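PDB 3BIJ: peptidase, C14 family from Geobacter sulfurreducens PCA, which is of unknown function but, as a caspase-like protein of peptidase family C14, probably acts as a cysteine endopeptidase. Local coordinates for residues G74-L79 with G125-V130; C135-V140 with M167-A172; V141-Y146 with N211-D216; S201-S206 with F259-T264. All coordinates share one frame; numbering follows the deposited sequence.

Contact 1: G74-L79 with G125-V130; sequences GDIFML and GVRVLV
Arg127 folds over Ile76, its partner on the neighbouring parallel strand. Arg127 CB starts 3.8 Å from Ile76 CG1. The chain then bends at chi2 (115°) and chi3; Arg127 CD passes 3.7 Å from Asp75 O, and Arg127 NE lies 4.0 Å from Ile76 CB. The guanidinium turns one face to the isoleucine, with Ile76 CB over its rim and 3.6 Å from Arg127 CZ. At the tip, Arg127 NH1 has Gly74 O near the guanidinium plane and gives it a 2.8 Å hydrogen bond, weak because the N-H...O angle is only 117°; Arg127 NH2 lies 3.8 Å from Ile76 CD1 and is bonded to Gln272 OE1. Alongside these side-chain contacts the backbones join as parallel strands do: Arg127 N bonds Asp75 O, Phe77 N bonds Arg127 O, Leu129 N bonds Phe77 O and Leu79 N bonds Leu129 O. On the face opposite Arg127, Phe77 CD2 meets Val128 CG1 at 4.1 Å, the valine lying at the ring's edge. The pair belongs to the central sheet: strand 4-10 hydrogen-bonds to 76-79, strand 201-206 lies beside 127-130, and Phe269 of helix 267-271 packs on both Ile76 and Arg127.

Contact 2: C135-V140 with M167-A172; sequences CHSGTV and MPQSVA
Ser137 and Gln169 meet with matching first torsions. In Gln169, chi1 of -65° sets CG anti to the carbonyl carbon, and this places Gln169 CG 3.6 Å from Ser137 CB, a carbon-carbon contact. In Ser137, chi1 of -67° turns the hydroxyl the same way, and Ser137 OG lies 2.5 Å from Met167 O. A water links Ser137 N to Met167 O, accepting from Ser137 N at 2.9 Å and giving a weak, long bond of 3.5 Å to Met167 O. Beyond CG the glutamine is extended, bringing Gln169 OE1 within 3.5 Å of Gly138 O; both are acceptors, so this is proximity without a bond. Gln169 also packs on Arg229 of a neighbouring subunit. Each segment leads into a helix, with Thr139 and Pro168 at the two N-cap positions, and Ala172 N bonds Pro168 O in the first turn of helix 169-178. Segment 135-140 is the loop that leaves the C-terminal end of strand 127-133, where caspase-fold peptidases carry their nucleophilic cysteine. Cys135 lies at that place, consistent with an active-site loop that, through Ser137, packs against Met167 and the first residue of helix 169-178.

Contact 3: V141-Y146 with N211-D216; sequences VKMAYY and NQLSQD
Leu213 lies over one face of the Tyr146 ring, and here the contact is tight. Its CD1 makes a CH-pi contact 4.0 Å from the centroid of that ring, 17° off the normal, while Leu213 CG comes 3.6 Å from Tyr146 CE2. The two side chains run past one another in opposing senses, and the phenol oxygen lies by the leucine backbone: Leu213 N donates to Tyr146 OH at 3.0 Å. Gln212 CA sits near the ring plane, at its edge. Lys142 reaches in from the helix with CG anti to the backbone N (chi1 -176°), crosses Leu213 with CD 3.7 Å from Leu213 CD2, and ends on carbonyls. Its NZ bonds Gln212 O at 3.1 Å as well as His136 O and Asp210 O; three such oxygens would probably favour the charged ammonium. The looser part is Met143, a partly exposed selenomethionine that begins by pointing away and brings its CE back only to 4.3 Å from Leu213 CD1. The contact thus ties helix 140-145 to the loop before strand 215-216. Tyr164 of the paired strand 163-164 meets the Tyr146 ring and touches Leu213, and from the last turn of the helix Tyr145 OH bonds Arg250 O of another subunit.

Contact 4: S201-S206 with F259-T264; sequences SILLIS and FFTAGT
Leu203 presses a methyl onto the face of Phe259, a bump over a ring in this antiparallel pair. Its CD1 stands 3.7 Å from the centroid of the Phe259 ring, 21° off the normal, and nearest to CZ. Thr261 CG2 approaches the same Leu203 CD1 from the flank, at 4.1 Å. Further along this face Ile205 CG1 comes 4.1 Å from Phe259 CD2, and Tyr240 and Leu270, from two helices, also pack on the phenylalanine. On the opposite face the contacts are between CB atoms. Ile202 sets its branched CB against the small methyl of Ala262, 3.9 Å between the two CB atoms. Next to them Leu204 CB touches Phe260 CB at 4.2 Å and lies at the edge of that ring, which leads away toward Arg241 of a neighbouring subunit. Between the faces Ile202 with Ala262 and Leu204 with Phe260 form hydrogen-bonded pairs, each with two N-H...O bonds. Past them Ser201 OG donates to Thr264 O over 2.7 Å, nearly along the C=O axis. The chemistry implies a division of labour: backbone bonds set the strand register, apolar side chains pack against each other on both faces, and a serine hydroxyl adds a side-chain bond to the backbone at Thr264.

Followed from the N terminus, the chain first closes at contact 1, where 45 intervening residues, including helix 112-119, return to lay strand 127-133 beside strand 76-89. It then runs straight from 125-130 to the loop at 135-140, which opens contact 2. Contact 3 opens before contact 2 has closed, so those two cross, and they touch in space. Contact 4 opens at 201-206 inside the loop of contact 3 and closes after it, a second crossing. Contacts 1 and 4 are adjacent through strands 127-133 and 201-206 and form neighbouring parts of the central sheet; contacts 2 and 3, their centres about 30 Å from that of contact 1, tie the loops and short helices beyond it together.

Contact 1: G74-L79 with G125-V130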
loop_
_atom_site.group_PDB
_atom_site.type_symbol
_atom_site.label_atom_id
_atom_site.label_comp_id
_atom_site.label_asym_id
_atom_site.label_seq_id
_atom_site.Cartn_x
_atom_site.Cartn_y
_atom_site.Cartn_z
ATOM N N GLY A 74 -8.111 3.814 52.644
ATOM C CA GLY A 74 -7.166 2.713 52.621
ATOM C C GLY A 74 -7.542 1.589 51.666
ATOM O O GLY A 74 -6.678 0.860 51.179
ATOM N N ASP A 75 -8.829 1.436 51.390
ATOM C CA ASP A 75 -9.253 0.381 50.496
ATOM C C ASP A 75 -8.987 0.778 49.053
ATOM O O ASP A 75 -8.456 1.858 48.781
ATOM C CB ASP A 75 -10.736 0.077 50.695
ATOM C CG ASP A 75 -11.077 -0.242 52.141
ATOM O OD1 ASP A 75 -10.274 -0.935 52.801
ATOM O OD2 ASP A 75 -12.153 0.194 52.605
ATOM N N ILE A 76 -9.361 -0.098 48.127
ATOM C CA ILE A 76 -9.156 0.163 46.712
ATOM C C ILE A 76 -10.231 -0.469 45.817
ATOM O O ILE A 76 -10.562 -1.649 45.941
ATOM C CB ILE A 76 -7.783 -0.354 46.269
ATOM C CG1 ILE A 76 -7.628 -0.176 44.751
ATOM C CG2 ILE A 76 -7.621 -1.825 46.659
ATOM C CD1 ILE A 76 -6.265 -0.581 44.209
ATOM N N PHE A 77 -10.760 0.333 44.908
ATOM C CA PHE A 77 -11.777 -0.116 43.976
ATOM C C PHE A 77 -11.157 -0.262 42.590
ATOM O O PHE A 77 -10.438 0.621 42.128
ATOM C CB PHE A 77 -12.913 0.896 43.919
ATOM C CG PHE A 77 -13.956 0.569 42.899
ATOM C CD1 PHE A 77 -14.685 -0.604 42.987
ATOM C CD2 PHE A 77 -14.221 1.440 41.850
ATOM C CE1 PHE A 77 -15.669 -0.911 42.043
ATOM C CE2 PHE A 77 -15.205 1.145 40.899
ATOM C CZ PHE A 77 -15.927 -0.030 40.999
HETATM N N MSE A 78 -11.428 -1.382 41.933
HETATM C CA MSE A 78 -10.904 -1.609 40.602
HETATM C C MSE A 78 -12.034 -1.757 39.594
HETATM O O MSE A 78 -12.929 -2.593 39.766
HETATM C CB MSE A 78 -10.052 -2.869 40.561
HETATM C CG MSE A 78 -9.312 -3.020 39.263
HETATM SE SE MSE A 78 -8.503 -4.727 39.036
HETATM C CE MSE A 78 -9.174 -5.147 37.283
ATOM N N LEU A 79 -11.986 -0.954 38.537
ATOM C CA LEU A 79 -12.995 -1.005 37.484
ATOM C C LEU A 79 -12.336 -1.233 36.136
ATOM O O LEU A 79 -11.530 -0.421 35.696
ATOM C CB LEU A 79 -13.786 0.304 37.433
ATOM C CG LEU A 79 -14.780 0.500 36.276
ATOM C CD1 LEU A 79 -15.762 -0.663 36.206
ATOM C CD2 LEU A 79 -15.543 1.814 36.495
ATOM N N GLY A 125 -9.495 8.493 51.247
ATOM C CA GLY A 125 -8.254 7.752 51.115
ATOM C C GLY A 125 -8.397 6.458 50.341
ATOM O O GLY A 125 -7.615 5.528 50.535
ATOM N N VAL A 126 -9.388 6.381 49.464
ATOM C CA VAL A 126 -9.591 5.165 48.687
ATOM C C VAL A 126 -8.948 5.285 47.296
ATOM O O VAL A 126 -9.029 6.327 46.651
ATOM C CB VAL A 126 -11.127 4.815 48.596
ATOM C CG1 VAL A 126 -11.923 6.053 48.277
ATOM C CG2 VAL A 126 -11.372 3.745 47.542
ATOM N N ARG A 127 -8.271 4.220 46.869
ATOM C CA ARG A 127 -7.614 4.191 45.566
ATOM C C ARG A 127 -8.598 3.628 44.551
ATOM O O ARG A 127 -9.234 2.601 44.805
ATOM C CB ARG A 127 -6.362 3.307 45.608
ATOM C CG ARG A 127 -5.278 3.802 46.549
ATOM C CD ARG A 127 -5.052 2.826 47.694
ATOM N NE ARG A 127 -4.392 1.613 47.227
ATOM C CZ ARG A 127 -4.612 0.405 47.728
ATOM N NH1 ARG A 127 -5.480 0.238 48.719
ATOM N NH2 ARG A 127 -3.973 -0.642 47.226
ATOM N N VAL A 128 -8.728 4.306 43.414
ATOM C CA VAL A 128 -9.637 3.874 42.352
ATOM C C VAL A 128 -8.818 3.580 41.099
ATOM O O VAL A 128 -8.266 4.491 40.487
ATOM C CB VAL A 128 -10.692 4.966 42.026
ATOM C CG1 VAL A 128 -11.604 4.495 40.917
ATOM C CG2 VAL A 128 -11.511 5.285 43.269
ATOM N N LEU A 129 -8.734 2.306 40.731
ATOM C CA LEU A 129 -7.978 1.888 39.555
ATOM C C LEU A 129 -8.937 1.532 38.428
ATOM O O LEU A 129 -9.739 0.615 38.573
ATOM C CB LEU A 129 -7.119 0.676 39.903
ATOM C CG LEU A 129 -6.251 0.101 38.790
ATOM C CD1 LEU A 129 -5.194 1.103 38.387
ATOM C CD2 LEU A 129 -5.625 -1.191 39.284
ATOM N N VAL A 130 -8.853 2.245 37.306
ATOM C CA VAL A 130 -9.752 2.000 36.169
ATOM C C VAL A 130 -9.037 1.597 34.870
ATOM O O VAL A 130 -8.126 2.288 34.417
ATOM C CB VAL A 130 -10.608 3.265 35.843
ATOM C CG1 VAL A 130 -11.570 2.954 34.721
ATOM C CG2 VAL A 130 -11.360 3.745 37.069
#

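Contact 2: C135-V140 with M167-A172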
loop_
_atom_site.group_PDB
_atom_site.type_symbol
_atom_site.label_atom_id
_atom_site.label_comp_id
_atom_site.label_asym_id
_atom_site.label_seq_id
_atom_site.Cartn_x
_atom_site.Cartn_y
_atom_site.Cartn_z
ATOM N N CYS A 135 -12.485 2.882 23.101
ATOM C CA CYS A 135 -12.131 4.111 22.401
ATOM C C CYS A 135 -13.391 4.853 21.973
ATOM O O CYS A 135 -14.504 4.408 22.251
ATOM C CB CYS A 135 -11.301 3.778 21.170
ATOM S SG CYS A 135 -12.212 2.806 19.972
ATOM N N HIS A 136 -13.211 5.981 21.290
ATOM C CA HIS A 136 -14.341 6.787 20.828
ATOM C C HIS A 136 -14.143 7.217 19.386
ATOM O O HIS A 136 -13.014 7.397 18.947
ATOM C CB HIS A 136 -14.497 8.016 21.720
ATOM C CG HIS A 136 -14.886 7.680 23.125
ATOM N ND1 HIS A 136 -16.154 7.260 23.465
ATOM C CD2 HIS A 136 -14.158 7.642 24.268
ATOM C CE1 HIS A 136 -16.192 6.977 24.755
ATOM N NE2 HIS A 136 -14.993 7.198 25.266
ATOM N N SER A 137 -15.236 7.370 18.643
ATOM C CA SER A 137 -15.139 7.797 17.250
ATOM C C SER A 137 -14.428 9.134 17.162
ATOM O O SER A 137 -13.765 9.422 16.174
ATOM C CB SER A 137 -16.527 7.949 16.633
ATOM O OG SER A 137 -17.174 6.705 16.524
ATOM N N GLY A 138 -14.570 9.951 18.199
ATOM C CA GLY A 138 -13.946 11.260 18.180
ATOM C C GLY A 138 -14.574 12.118 17.093
ATOM O O GLY A 138 -15.778 12.023 16.817
ATOM N N THR A 139 -13.751 12.942 16.455
ATOM C CA THR A 139 -14.228 13.831 15.402
ATOM C C THR A 139 -13.923 13.280 14.011
ATOM O O THR A 139 -13.282 12.235 13.873
ATOM C CB THR A 139 -13.602 15.246 15.540
ATOM O OG1 THR A 139 -12.193 15.189 15.286
ATOM C CG2 THR A 139 -13.833 15.792 16.943
ATOM N N VAL A 140 -14.388 13.982 12.980
ATOM C CA VAL A 140 -14.166 13.549 11.605
ATOM C C VAL A 140 -12.675 13.424 11.284
ATOM O O VAL A 140 -12.284 12.621 10.444
ATOM C CB VAL A 140 -14.843 14.522 10.598
ATOM C CG1 VAL A 140 -14.385 15.948 10.845
ATOM C CG2 VAL A 140 -14.538 14.091 9.171
HETATM N N MSE A 167 -18.224 2.850 18.652
HETATM C CA MSE A 167 -19.488 2.794 17.951
HETATM C C MSE A 167 -19.393 3.732 16.747
HETATM O O MSE A 167 -18.897 4.861 16.864
HETATM C CB MSE A 167 -20.622 3.212 18.892
HETATM C CG MSE A 167 -21.982 3.325 18.238
HETATM SE SE MSE A 167 -23.393 3.688 19.546
HETATM C CE MSE A 167 -22.782 5.431 20.196
ATOM N N PRO A 168 -19.821 3.264 15.560
ATOM C CA PRO A 168 -19.753 4.128 14.377
ATOM C C PRO A 168 -20.642 5.359 14.525
ATOM O O PRO A 168 -21.750 5.275 15.049
ATOM C CB PRO A 168 -20.178 3.199 13.244
ATOM C CG PRO A 168 -20.998 2.162 13.930
ATOM C CD PRO A 168 -20.249 1.905 15.192
ATOM N N GLN A 169 -20.148 6.499 14.063
ATOM C CA GLN A 169 -20.882 7.748 14.181
ATOM C C GLN A 169 -22.313 7.678 13.688
ATOM O O GLN A 169 -23.209 8.278 14.279
ATOM C CB GLN A 169 -20.143 8.861 13.452
ATOM C CG GLN A 169 -18.809 9.193 14.076
ATOM C CD GLN A 169 -18.152 10.386 13.422
ATOM O OE1 GLN A 169 -17.063 10.797 13.821
ATOM N NE2 GLN A 169 -18.811 10.954 12.410
ATOM N N SER A 170 -22.544 6.956 12.601
ATOM C CA SER A 170 -23.902 6.851 12.095
ATOM C C SER A 170 -24.830 6.249 13.149
ATOM O O SER A 170 -25.905 6.786 13.425
ATOM C CB SER A 170 -23.911 6.015 10.830
ATOM O OG SER A 170 -23.099 6.659 9.867
ATOM N N VAL A 171 -24.399 5.141 13.746
ATOM C CA VAL A 171 -25.169 4.467 14.778
ATOM C C VAL A 171 -25.347 5.361 15.997
ATOM O O VAL A 171 -26.404 5.364 16.616
ATOM C CB VAL A 171 -24.474 3.167 15.225
ATOM C CG1 VAL A 171 -25.206 2.559 16.421
ATOM C CG2 VAL A 171 -24.445 2.179 14.075
ATOM N N ALA A 172 -24.313 6.121 16.343
ATOM C CA ALA A 172 -24.381 6.999 17.500
ATOM C C ALA A 172 -25.534 7.989 17.383
ATOM O O ALA A 172 -26.270 8.206 18.345
ATOM C CB ALA A 172 -23.078 7.744 17.663
HETATM O O HOH W 1 -17.817 6.615 19.637
#

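Contact 3: V141-Y146 with N211-D216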
loop_
_atom_site.group_PDB
_atom_site.type_symbol
_atom_site.label_atom_id
_atom_site.label_comp_id
_atom_site.label_asym_id
_atom_site.label_seq_id
_atom_site.Cartn_x
_atom_site.Cartn_y
_atom_site.Cartn_z
ATOM N N VAL A 141 -11.837 14.199 11.967
ATOM C CA VAL A 141 -10.403 14.131 11.714
ATOM C C VAL A 141 -9.837 12.741 12.049
ATOM O O VAL A 141 -8.945 12.235 11.360
ATOM C CB VAL A 141 -9.648 15.191 12.521
ATOM C CG1 VAL A 141 -10.328 16.538 12.356
ATOM C CG2 VAL A 141 -9.597 14.799 13.979
ATOM N N LYS A 142 -10.357 12.125 13.110
ATOM C CA LYS A 142 -9.899 10.802 13.507
ATOM C C LYS A 142 -10.363 9.835 12.445
ATOM O O LYS A 142 -9.622 8.950 12.016
ATOM C CB LYS A 142 -10.494 10.385 14.860
ATOM C CG LYS A 142 -9.967 9.040 15.355
ATOM C CD LYS A 142 -10.646 8.557 16.626
ATOM C CE LYS A 142 -10.355 9.452 17.809
ATOM N NZ LYS A 142 -10.899 8.897 19.090
HETATM N N MSE A 143 -11.609 10.008 12.027
HETATM C CA MSE A 143 -12.192 9.160 10.997
HETATM C C MSE A 143 -11.374 9.303 9.721
HETATM O O MSE A 143 -11.147 8.330 9.007
HETATM C CB MSE A 143 -13.643 9.578 10.751
HETATM C CG MSE A 143 -14.654 8.455 10.956
HETATM SE SE MSE A 143 -14.512 7.575 12.681
HETATM C CE MSE A 143 -13.349 6.073 12.184
ATOM N N ALA A 144 -10.923 10.528 9.461
ATOM C CA ALA A 144 -10.118 10.840 8.289
ATOM C C ALA A 144 -8.818 10.040 8.277
ATOM O O ALA A 144 -8.514 9.350 7.306
ATOM C CB ALA A 144 -9.814 12.329 8.266
ATOM N N TYR A 145 -8.048 10.146 9.357
ATOM C CA TYR A 145 -6.787 9.432 9.466
ATOM C C TYR A 145 -6.966 7.923 9.396
ATOM O O TYR A 145 -6.145 7.238 8.802
ATOM C CB TYR A 145 -6.090 9.791 10.772
ATOM C CG TYR A 145 -5.417 11.143 10.780
ATOM C CD1 TYR A 145 -5.849 12.149 11.642
ATOM C CD2 TYR A 145 -4.304 11.395 9.974
ATOM C CE1 TYR A 145 -5.189 13.368 11.707
ATOM C CE2 TYR A 145 -3.633 12.612 10.029
ATOM C CZ TYR A 145 -4.078 13.592 10.901
ATOM O OH TYR A 145 -3.392 14.779 11.009
ATOM N N TYR A 146 -8.032 7.406 10.004
ATOM C CA TYR A 146 -8.280 5.969 9.998
ATOM C C TYR A 146 -8.966 5.436 8.744
ATOM O O TYR A 146 -9.361 4.271 8.701
ATOM C CB TYR A 146 -9.064 5.549 11.248
ATOM C CG TYR A 146 -8.208 5.334 12.484
ATOM C CD1 TYR A 146 -7.333 4.250 12.576
ATOM C CD2 TYR A 146 -8.262 6.224 13.555
ATOM C CE1 TYR A 146 -6.530 4.063 13.712
ATOM C CE2 TYR A 146 -7.465 6.045 14.692
ATOM C CZ TYR A 146 -6.601 4.967 14.763
ATOM O OH TYR A 146 -5.810 4.806 15.883
ATOM N N ASN A 211 -7.038 10.637 20.250
ATOM C CA ASN A 211 -6.983 10.743 18.805
ATOM C C ASN A 211 -6.743 9.375 18.186
ATOM O O ASN A 211 -6.443 9.268 16.999
ATOM C CB ASN A 211 -5.869 11.693 18.360
ATOM C CG ASN A 211 -4.485 11.183 18.716
ATOM O OD1 ASN A 211 -3.499 11.572 18.092
ATOM N ND2 ASN A 211 -4.404 10.321 19.729
ATOM N N GLN A 212 -6.858 8.320 18.986
ATOM C CA GLN A 212 -6.642 6.977 18.454
ATOM C C GLN A 212 -7.868 6.103 18.657
ATOM O O GLN A 212 -8.873 6.548 19.204
ATOM C CB GLN A 212 -5.427 6.323 19.117
ATOM C CG GLN A 212 -4.126 7.072 18.904
ATOM C CD GLN A 212 -3.001 6.458 19.685
ATOM O OE1 GLN A 212 -3.169 6.129 20.858
ATOM N NE2 GLN A 212 -1.841 6.296 19.047
ATOM N N LEU A 213 -7.781 4.863 18.189
ATOM C CA LEU A 213 -8.867 3.904 18.336
ATOM C C LEU A 213 -8.278 2.662 18.959
ATOM O O LEU A 213 -7.094 2.375 18.764
ATOM C CB LEU A 213 -9.471 3.541 16.983
ATOM C CG LEU A 213 -10.360 4.567 16.289
ATOM C CD1 LEU A 213 -10.913 3.926 15.044
ATOM C CD2 LEU A 213 -11.501 5.015 17.210
ATOM N N SER A 214 -9.100 1.930 19.709
ATOM C CA SER A 214 -8.657 0.702 20.373
ATOM C C SER A 214 -9.064 -0.518 19.575
ATOM O O SER A 214 -10.234 -0.698 19.248
ATOM C CB SER A 214 -9.238 0.607 21.784
ATOM O OG SER A 214 -8.591 1.515 22.646
ATOM N N GLN A 215 -8.093 -1.370 19.288
ATOM C CA GLN A 215 -8.354 -2.553 18.496
ATOM C C GLN A 215 -8.925 -3.734 19.279
ATOM O O GLN A 215 -8.485 -4.036 20.385
ATOM C CB GLN A 215 -7.072 -2.956 17.786
ATOM C CG GLN A 215 -7.303 -3.858 16.624
ATOM C CD GLN A 215 -6.079 -3.976 15.744
ATOM O OE1 GLN A 215 -5.601 -2.979 15.184
ATOM N NE2 GLN A 215 -5.561 -5.203 15.610
ATOM N N ASP A 216 -9.925 -4.385 18.701
ATOM C CA ASP A 216 -10.547 -5.544 19.317
ATOM C C ASP A 216 -9.924 -6.790 18.701
ATOM O O ASP A 216 -10.203 -7.119 17.550
ATOM C CB ASP A 216 -12.046 -5.553 19.038
ATOM C CG ASP A 216 -12.718 -6.829 19.522
ATOM O OD1 ASP A 216 -13.488 -7.444 18.752
ATOM O OD2 ASP A 216 -12.486 -7.220 20.681
#

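Contact 4: S201-S206 with F259-T264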
loop_
_atom_site.group_PDB
_atom_site.type_symbol
_atom_site.label_atom_id
_atom_site.label_comp_id
_atom_site.label_asym_id
_atom_site.label_seq_id
_atom_site.Cartn_x
_atom_site.Cartn_y
_atom_site.Cartn_z
ATOM N N SER A 201 -8.459 8.890 44.981
ATOM C CA SER A 201 -7.322 8.971 44.058
ATOM C C SER A 201 -7.609 8.141 42.816
ATOM O O SER A 201 -7.596 6.912 42.875
ATOM C CB SER A 201 -6.040 8.432 44.702
ATOM O OG SER A 201 -5.676 9.166 45.850
ATOM N N ILE A 202 -7.846 8.806 41.691
ATOM C CA ILE A 202 -8.143 8.101 40.452
ATOM C C ILE A 202 -6.899 7.867 39.579
ATOM O O ILE A 202 -6.073 8.758 39.388
ATOM C CB ILE A 202 -9.177 8.874 39.596
ATOM C CG1 ILE A 202 -10.306 9.440 40.476
ATOM C CG2 ILE A 202 -9.779 7.933 38.552
ATOM C CD1 ILE A 202 -11.226 8.388 41.083
ATOM N N LEU A 203 -6.771 6.647 39.071
ATOM C CA LEU A 203 -5.681 6.276 38.181
ATOM C C LEU A 203 -6.404 5.565 37.056
ATOM O O LEU A 203 -6.797 4.398 37.177
ATOM C CB LEU A 203 -4.677 5.335 38.857
ATOM C CG LEU A 203 -3.644 4.651 37.947
ATOM C CD1 LEU A 203 -3.056 5.649 37.012
ATOM C CD2 LEU A 203 -2.555 3.982 38.767
ATOM N N LEU A 204 -6.601 6.298 35.966
ATOM C CA LEU A 204 -7.310 5.800 34.799
ATOM C C LEU A 204 -6.325 5.416 33.698
ATOM O O LEU A 204 -5.588 6.264 33.202
ATOM C CB LEU A 204 -8.238 6.904 34.314
ATOM C CG LEU A 204 -9.653 6.563 33.863
ATOM C CD1 LEU A 204 -10.499 7.824 33.952
ATOM C CD2 LEU A 204 -9.646 5.975 32.454
ATOM N N ILE A 205 -6.312 4.136 33.333
ATOM C CA ILE A 205 -5.438 3.632 32.277
ATOM C C ILE A 205 -6.340 3.137 31.160
ATOM O O ILE A 205 -7.014 2.116 31.306
ATOM C CB ILE A 205 -4.563 2.457 32.768
ATOM C CG1 ILE A 205 -3.550 2.946 33.812
ATOM C CG2 ILE A 205 -3.841 1.821 31.605
ATOM C CD1 ILE A 205 -2.728 1.846 34.481
ATOM N N SER A 206 -6.368 3.871 30.050
ATOM C CA SER A 206 -7.199 3.499 28.908
ATOM C C SER A 206 -6.388 2.822 27.804
ATOM O O SER A 206 -5.160 2.931 27.756
ATOM C CB SER A 206 -7.890 4.735 28.346
ATOM O OG SER A 206 -6.928 5.703 27.957
ATOM N N PHE A 259 -2.063 6.995 30.566
ATOM C CA PHE A 259 -1.913 6.965 32.011
ATOM C C PHE A 259 -2.393 8.319 32.562
ATOM O O PHE A 259 -1.647 9.297 32.580
ATOM C CB PHE A 259 -0.435 6.712 32.339
ATOM C CG PHE A 259 -0.162 6.413 33.787
ATOM C CD1 PHE A 259 -0.030 7.440 34.713
ATOM C CD2 PHE A 259 -0.030 5.101 34.223
ATOM C CE1 PHE A 259 0.230 7.162 36.049
ATOM C CE2 PHE A 259 0.228 4.821 35.552
ATOM C CZ PHE A 259 0.358 5.853 36.462
ATOM N N PHE A 260 -3.644 8.355 33.015
ATOM C CA PHE A 260 -4.271 9.566 33.539
ATOM C C PHE A 260 -4.593 9.475 35.037
ATOM O O PHE A 260 -5.185 8.493 35.489
ATOM C CB PHE A 260 -5.560 9.816 32.764
ATOM C CG PHE A 260 -6.187 11.141 33.042
ATOM C CD1 PHE A 260 -5.558 12.314 32.633
ATOM C CD2 PHE A 260 -7.410 11.225 33.700
ATOM C CE1 PHE A 260 -6.136 13.562 32.870
ATOM C CE2 PHE A 260 -8.005 12.469 33.948
ATOM C CZ PHE A 260 -7.364 13.644 33.530
ATOM N N THR A 261 -4.212 10.503 35.798
ATOM C CA THR A 261 -4.483 10.543 37.235
ATOM C C THR A 261 -5.407 11.714 37.549
ATOM O O THR A 261 -5.260 12.788 36.984
ATOM C CB THR A 261 -3.204 10.737 38.071
ATOM O OG1 THR A 261 -2.596 11.987 37.732
ATOM C CG2 THR A 261 -2.219 9.608 37.826
ATOM N N ALA A 262 -6.362 11.503 38.448
ATOM C CA ALA A 262 -7.283 12.560 38.825
ATOM C C ALA A 262 -7.574 12.481 40.321
ATOM O O ALA A 262 -7.108 11.564 40.999
ATOM C CB ALA A 262 -8.565 12.435 38.028
ATOM N N GLY A 263 -8.336 13.443 40.838
ATOM C CA GLY A 263 -8.664 13.437 42.254
ATOM C C GLY A 263 -7.491 13.795 43.148
ATOM O O GLY A 263 -6.527 14.423 42.706
ATOM N N THR A 264 -7.568 13.399 44.412
ATOM C CA THR A 264 -6.500 13.701 45.352
ATOM C C THR A 264 -5.243 12.899 45.036
ATOM O O THR A 264 -5.252 11.671 45.069
ATOM C CB THR A 264 -6.939 13.420 46.800
ATOM O OG1 THR A 264 -8.119 14.181 47.087
ATOM C CG2 THR A 264 -5.843 13.823 47.779
#